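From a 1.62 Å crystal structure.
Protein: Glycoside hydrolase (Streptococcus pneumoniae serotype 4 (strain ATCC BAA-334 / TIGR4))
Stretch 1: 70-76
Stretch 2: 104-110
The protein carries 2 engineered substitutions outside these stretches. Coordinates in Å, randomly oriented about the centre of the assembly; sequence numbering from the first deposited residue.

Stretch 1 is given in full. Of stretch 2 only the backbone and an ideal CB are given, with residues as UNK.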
# COMPACT_ATOMS: atom_id res chain seq x y z
N LYS A 70 -23.37 13.42 -0.33
CA LYS A 70 -24.13 12.83 -1.41
C LYS A 70 -24.64 11.47 -0.94
O LYS A 70 -23.99 10.81 -0.15
CB LYS A 70 -23.24 12.68 -2.65
CG LYS A 70 -23.90 12.01 -3.86
CD LYS A 70 -23.14 12.26 -5.17
CE LYS A 70 -21.68 11.89 -5.10
NZ LYS A 70 -21.00 12.37 -6.33
N LEU A 71 -25.85 11.13 -1.39
CA LEU A 71 -26.50 9.86 -1.06
C LEU A 71 -26.89 9.20 -2.38
O LEU A 71 -27.72 9.77 -3.12
CB LEU A 71 -27.74 10.19 -0.19
CG LEU A 71 -28.57 9.02 0.36
CD1 LEU A 71 -29.64 9.54 1.31
CD2 LEU A 71 -29.23 8.16 -0.74
N ILE A 72 -26.27 8.03 -2.66
CA ILE A 72 -26.60 7.25 -3.84
C ILE A 72 -27.56 6.12 -3.47
O ILE A 72 -27.19 5.20 -2.75
CB ILE A 72 -25.32 6.75 -4.55
CG1 ILE A 72 -24.35 7.91 -4.79
CG2 ILE A 72 -25.68 6.04 -5.86
CD1 ILE A 72 -23.08 7.52 -5.54
N LEU A 73 -28.80 6.21 -3.98
CA LEU A 73 -29.85 5.28 -3.61
C LEU A 73 -30.01 4.21 -4.69
O LEU A 73 -30.28 4.51 -5.86
CB LEU A 73 -31.17 6.08 -3.52
CG LEU A 73 -32.39 5.25 -3.11
CD1 LEU A 73 -32.20 4.69 -1.69
CD2 LEU A 73 -33.64 6.15 -3.12
N VAL A 74 -29.98 2.94 -4.24
CA VAL A 74 -30.41 1.86 -5.12
C VAL A 74 -31.92 1.93 -5.29
O VAL A 74 -32.67 1.84 -4.31
CB VAL A 74 -29.97 0.50 -4.54
CG1 VAL A 74 -30.61 -0.67 -5.30
CG2 VAL A 74 -28.45 0.41 -4.57
N VAL A 75 -32.38 2.08 -6.54
CA VAL A 75 -33.82 2.05 -6.78
C VAL A 75 -34.22 0.80 -7.56
O VAL A 75 -35.42 0.52 -7.68
CB VAL A 75 -34.36 3.33 -7.45
CG1 VAL A 75 -34.06 4.55 -6.60
CG2 VAL A 75 -33.87 3.50 -8.87
N LYS A 76 -33.24 0.09 -8.11
CA LYS A 76 -33.48 -1.22 -8.68
C LYS A 76 -32.17 -1.99 -8.66
O LYS A 76 -31.19 -1.57 -9.30
CB LYS A 76 -33.96 -1.14 -10.14
CG LYS A 76 -34.48 -2.48 -10.67
CD LYS A 76 -34.58 -2.50 -12.20
CE LYS A 76 -33.21 -2.60 -12.85
NZ LYS A 76 -33.29 -2.78 -14.32
N UNK A 104 -43.28 5.36 -2.40
CA UNK A 104 -42.31 5.77 -3.40
C UNK A 104 -41.02 6.10 -2.65
O UNK A 104 -40.93 7.17 -2.06
CB UNK A 104 -42.81 6.96 -4.22
N UNK A 105 -40.05 5.17 -2.64
CA UNK A 105 -38.88 5.36 -1.79
C UNK A 105 -38.01 6.47 -2.37
O UNK A 105 -37.40 7.23 -1.62
CB UNK A 105 -38.08 4.06 -1.66
N UNK A 106 -37.97 6.59 -3.71
CA UNK A 106 -37.19 7.66 -4.31
C UNK A 106 -37.75 9.02 -3.91
O UNK A 106 -36.97 9.92 -3.62
CB UNK A 106 -37.17 7.52 -5.83
N UNK A 107 -39.09 9.14 -3.85
CA UNK A 107 -39.68 10.40 -3.39
C UNK A 107 -39.35 10.65 -1.92
O UNK A 107 -38.98 11.78 -1.57
CB UNK A 107 -41.20 10.39 -3.59
N UNK A 108 -39.52 9.65 -1.05
CA UNK A 108 -39.30 9.86 0.38
C UNK A 108 -37.86 10.31 0.64
O UNK A 108 -37.64 11.28 1.38
CB UNK A 108 -39.61 8.58 1.16
N UNK A 109 -36.90 9.65 -0.03
CA UNK A 109 -35.50 10.04 0.15
C UNK A 109 -35.27 11.44 -0.42
O UNK A 109 -34.54 12.22 0.19
CB UNK A 109 -34.57 9.03 -0.52
N UNK A 110 -35.85 11.72 -1.60
CA UNK A 110 -35.64 12.98 -2.29
C UNK A 110 -36.19 14.14 -1.45
O UNK A 110 -35.54 15.18 -1.41
CB UNK A 110 -36.30 12.95 -3.67

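Strand 70-74 turns an apolar face against a helix that runs nearly antiparallel to it, the two axes 166° apart and 10.0 Å at closest approach. Leu71, Leu73 and Val75 point toward the helix and offer only methyl groups, with no charged or polar side-chain atom among them, so shape and greasiness set the rules wherever stretch 2 faces them.

Position 104 has phi/psi of -147/101, an extended residue just before the first turn of helix, and its ideal CB finds nothing of stretch 1 within 5.5 Å. The free backbone N-H groups of the coming turn ask for a short acceptor: Asp, Asn, Ser or Thr would serve. The residue is Asp104, the N-cap, whose OD1 accepts from the backbone N of position 107 at 2.9 Å, a capping bond; its other carboxylate oxygen, OD2, is bound elsewhere in the structure.

At 105 the helix has begun, and CA-to-CB points toward the strand, with the ideal CB 5.1 Å from Leu73 CD2. That gap leaves room for a side chain of some length, so Leu, Ile or Met would fit, while a bare methyl would stop short of contact with it. Leu105 takes chi1 t and chi2 p, bringing its CD2 to 4.4 Å from Leu73 CD1.

Position 106 sets its CB sideways, yet two neighbours lie near it: Val75 CG1 at 4.4 Å and Leu73 CD2 at 4.7 Å from the ideal CB. A branched or flexible apolar chain that could reach back between them is the natural reading, Leu, Ile or Met again. Leu106 does this with one methyl: CD1 lies 4.0 Å from Leu73 CD2 and 4.2 Å from Val75 CG1, bridging Leu73 and Val75, where the chain turns a corner. Here the backbones also come near, the CA atoms of Val75 and Leu106 being 7.0 Å apart.

Position 107 points away, and stretch 1 places no demand on it; many helix formers would do. It is Leu107, whose backbone N donates the capping bond to Asp104 OD1. Position 108 is equally free of the strand, and a polar or charged residue is as plausible as any. Glu108 is found, both carboxylate oxygens bonded elsewhere in the structure.

Position 109, one turn on from 105, points toward the strand again and has the closest approach of any ideal CB in this stretch: 4.0 Å from Leu73 CD2, with Leu71 CD1 at 5.3 Å. So near a neighbour favours a compact apolar residue such as Val, Ala or Ile. Val109, chi1 t, packs on both: CG1 lies 3.8 Å from Leu71 CD1, and CG2 is 3.9 Å from Leu73 CD2, with CG1 also 4.4 Å from that same CD2.

Position 110 looks sideways with no strand atom within 5.5 Å of its CB; stretch 1 sets no demand here, so many side chains, small or large, would be compatible with it. Ser110, chi1 m, turns its OG back to donate to Leu106 O at 2.7 Å, a bond within the helix.

Stretch 2 104-110: DLLLEVS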
# COMPACT_ATOMS: atom_id res chain seq x y z
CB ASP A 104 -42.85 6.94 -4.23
CG ASP A 104 -41.88 7.44 -5.30
OD1 ASP A 104 -40.68 7.10 -5.20
OD2 ASP A 104 -42.33 8.16 -6.21
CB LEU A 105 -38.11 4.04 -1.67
CG LEU A 105 -36.88 4.11 -0.75
CD1 LEU A 105 -37.29 4.48 0.70
CD2 LEU A 105 -36.11 2.80 -0.80
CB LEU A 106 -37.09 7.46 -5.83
CG LEU A 106 -36.28 8.52 -6.58
CD1 LEU A 106 -34.85 8.62 -6.07
CD2 LEU A 106 -36.28 8.22 -8.07
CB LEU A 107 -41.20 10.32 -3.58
CG LEU A 107 -41.94 11.60 -3.19
CD1 LEU A 107 -41.54 12.75 -4.10
CD2 LEU A 107 -43.45 11.37 -3.28
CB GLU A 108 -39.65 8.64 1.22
CG GLU A 108 -41.13 8.29 1.11
CD GLU A 108 -41.61 7.29 2.13
OE1 GLU A 108 -40.82 6.85 2.97
OE2 GLU A 108 -42.83 6.94 2.07
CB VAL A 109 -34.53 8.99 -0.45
CG1 VAL A 109 -33.08 9.46 -0.35
CG2 VAL A 109 -34.67 7.66 0.29
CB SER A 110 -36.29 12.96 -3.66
OG SER A 110 -35.60 12.05 -4.52
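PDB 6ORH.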